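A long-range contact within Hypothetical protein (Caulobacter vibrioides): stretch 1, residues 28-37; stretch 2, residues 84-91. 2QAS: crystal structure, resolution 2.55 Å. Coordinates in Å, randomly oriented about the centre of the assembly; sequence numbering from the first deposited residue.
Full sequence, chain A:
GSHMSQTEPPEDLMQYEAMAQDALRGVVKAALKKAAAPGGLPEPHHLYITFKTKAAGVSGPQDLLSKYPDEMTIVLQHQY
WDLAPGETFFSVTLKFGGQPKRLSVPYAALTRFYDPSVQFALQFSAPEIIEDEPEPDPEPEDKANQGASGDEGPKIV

Stretch 1 (28-37) VKAALKKAAA
Stretch 2 84-91: APGETFFS

Pro 85 lies at the apolar centre of this contact, where a helix already under way at Val 28 packs on a hairpin. The strand ending at Pro 85 and the one running on from Phe 89 are antiparallel: Ala 84 N bonds to Ser 91 O, 2.9 Å, and Ser 91 N to Ala 84 O, 3.1 Å; Gly 86 N bonds weakly to Phe 89 O. In register, the CA atoms of Lys 33 and Pro 85 lie 6.1 Å apart, those of Ala 36 and Ala 84 6.5 Å. The CA-to-CB bond of Pro 85 points toward the helix, and its compact ring (C-gamma endo) puts CB 4.0 Å from Leu 32 CB and CD 3.5 Å from Ala 36 CB; a methyl group suits so close an approach. Leu 32 (chi1 m, chi2 t) sets CD1 over one face of the Phe 90 ring (chi1 p, chi2 -85°), 3.6 Å from the centroid, a CH-pi contact.

At the polar edge, long lysines carry charge past the apolar patch to the exposed, oppositely charged Glu 87. Lys 29 extends all-trans; its NZ meets Glu 87 OE2 at 2.4 Å, a very short salt bridge, and donates to Glu 87 O at 3.1 Å. Lys 33 (m, t, t, t) reaches the same carboxylate, NZ to Glu 87 OE1 3.2 Å, a weak hydrogen bond within a salt bridge. Glu 87 (m, m) points CA-to-CB away, yet its side-chain end comes nearer. Gly 86 suits the turn, since a CB would clash with Phe 89 O.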

# COMPACT_ATOMS: atom_id res chain seq x y z
N VAL A 28 3.56 6.59 -3.79
CA VAL A 28 4.11 7.45 -4.82
C VAL A 28 2.95 8.06 -5.59
O VAL A 28 2.90 9.27 -5.82
CB VAL A 28 5.00 6.65 -5.79
CG1 VAL A 28 5.49 7.55 -6.90
CG2 VAL A 28 6.18 6.04 -5.01
N LYS A 29 2.00 7.23 -5.97
CA LYS A 29 0.83 7.69 -6.70
C LYS A 29 0.04 8.72 -5.91
O LYS A 29 -0.44 9.71 -6.45
CB LYS A 29 -0.06 6.51 -7.03
CG LYS A 29 -1.44 6.88 -7.51
CD LYS A 29 -2.14 5.62 -7.90
CE LYS A 29 -3.59 5.86 -8.24
NZ LYS A 29 -4.26 4.54 -8.40
N ALA A 30 -0.11 8.48 -4.61
CA ALA A 30 -0.86 9.42 -3.79
C ALA A 30 -0.09 10.73 -3.62
O ALA A 30 -0.70 11.80 -3.57
CB ALA A 30 -1.16 8.81 -2.44
N ALA A 31 1.23 10.65 -3.55
CA ALA A 31 2.08 11.84 -3.42
C ALA A 31 2.03 12.66 -4.72
O ALA A 31 1.99 13.89 -4.69
CB ALA A 31 3.51 11.43 -3.11
N LEU A 32 2.01 11.97 -5.86
CA LEU A 32 1.94 12.66 -7.14
C LEU A 32 0.58 13.32 -7.36
O LEU A 32 0.47 14.23 -8.18
CB LEU A 32 2.24 11.69 -8.29
CG LEU A 32 3.71 11.25 -8.37
CD1 LEU A 32 3.91 10.23 -9.47
CD2 LEU A 32 4.59 12.45 -8.63
N LYS A 33 -0.45 12.88 -6.65
CA LYS A 33 -1.77 13.50 -6.81
C LYS A 33 -1.82 14.80 -6.02
O LYS A 33 -2.53 15.73 -6.40
CB LYS A 33 -2.90 12.56 -6.36
CG LYS A 33 -3.18 11.46 -7.37
CD LYS A 33 -4.42 10.65 -7.05
CE LYS A 33 -4.73 9.67 -8.19
NZ LYS A 33 -5.98 8.86 -7.97
N LYS A 34 -1.08 14.86 -4.93
CA LYS A 34 -1.04 16.09 -4.15
C LYS A 34 -0.18 17.10 -4.91
O LYS A 34 -0.42 18.30 -4.85
CB LYS A 34 -0.43 15.83 -2.77
CG LYS A 34 -1.25 14.88 -1.90
CD LYS A 34 -0.70 14.82 -0.49
CE LYS A 34 -1.54 13.89 0.39
NZ LYS A 34 -1.10 13.93 1.82
N ALA A 35 0.82 16.59 -5.63
CA ALA A 35 1.72 17.45 -6.40
C ALA A 35 1.03 17.96 -7.66
O ALA A 35 1.39 19.00 -8.20
CB ALA A 35 2.98 16.67 -6.79
N ALA A 36 0.04 17.21 -8.13
CA ALA A 36 -0.69 17.59 -9.33
C ALA A 36 -1.81 18.56 -8.98
O ALA A 36 -2.43 19.15 -9.86
CB ALA A 36 -1.25 16.36 -10.02
N ALA A 37 -2.07 18.71 -7.68
CA ALA A 37 -3.11 19.62 -7.21
C ALA A 37 -2.74 21.06 -7.53
O ALA A 37 -1.59 21.47 -7.37
CB ALA A 37 -3.31 19.45 -5.70
N ALA A 84 0.27 14.81 -14.73
CA ALA A 84 -1.00 14.10 -14.85
C ALA A 84 -0.86 12.68 -14.33
O ALA A 84 -0.47 11.78 -15.07
CB ALA A 84 -1.44 14.07 -16.30
N PRO A 85 -1.15 12.47 -13.04
CA PRO A 85 -1.04 11.14 -12.44
C PRO A 85 -2.28 10.26 -12.62
O PRO A 85 -3.26 10.40 -11.89
CB PRO A 85 -0.74 11.45 -10.97
CG PRO A 85 -1.52 12.69 -10.74
CD PRO A 85 -1.29 13.51 -12.00
N GLY A 86 -2.22 9.38 -13.61
CA GLY A 86 -3.32 8.47 -13.87
C GLY A 86 -3.38 7.42 -12.78
O GLY A 86 -2.65 7.52 -11.79
N GLU A 87 -4.21 6.40 -12.94
CA GLU A 87 -4.31 5.38 -11.91
C GLU A 87 -3.21 4.32 -12.03
O GLU A 87 -2.84 3.70 -11.04
CB GLU A 87 -5.70 4.73 -11.91
CG GLU A 87 -6.87 5.70 -11.57
CD GLU A 87 -6.99 6.08 -10.07
OE1 GLU A 87 -7.80 6.98 -9.75
OE2 GLU A 87 -6.30 5.49 -9.22
N THR A 88 -2.68 4.12 -13.24
CA THR A 88 -1.62 3.13 -13.43
C THR A 88 -0.25 3.71 -13.83
O THR A 88 0.76 3.01 -13.77
CB THR A 88 -2.04 2.09 -14.48
OG1 THR A 88 -2.37 2.74 -15.71
CG2 THR A 88 -3.25 1.31 -13.98
N PHE A 89 -0.23 4.97 -14.24
CA PHE A 89 1.02 5.61 -14.65
C PHE A 89 0.84 7.13 -14.60
O PHE A 89 -0.28 7.62 -14.55
CB PHE A 89 1.37 5.20 -16.08
CG PHE A 89 0.53 5.88 -17.12
CD1 PHE A 89 0.91 7.11 -17.64
CD2 PHE A 89 -0.68 5.32 -17.52
CE1 PHE A 89 0.10 7.77 -18.55
CE2 PHE A 89 -1.50 5.98 -18.43
CZ PHE A 89 -1.11 7.21 -18.94
N PHE A 90 1.95 7.86 -14.60
CA PHE A 90 1.88 9.32 -14.60
C PHE A 90 2.71 9.90 -15.74
O PHE A 90 3.68 9.28 -16.19
CB PHE A 90 2.36 9.91 -13.26
CG PHE A 90 3.85 9.75 -13.00
CD1 PHE A 90 4.36 8.57 -12.45
CD2 PHE A 90 4.73 10.79 -13.30
CE1 PHE A 90 5.73 8.43 -12.19
CE2 PHE A 90 6.10 10.66 -13.04
CZ PHE A 90 6.60 9.48 -12.49
N SER A 91 2.31 11.07 -16.22
CA SER A 91 3.07 11.73 -17.27
C SER A 91 3.35 13.16 -16.80
O SER A 91 2.57 13.71 -16.02
CB SER A 91 2.34 11.68 -18.63
OG SER A 91 1.07 12.28 -18.58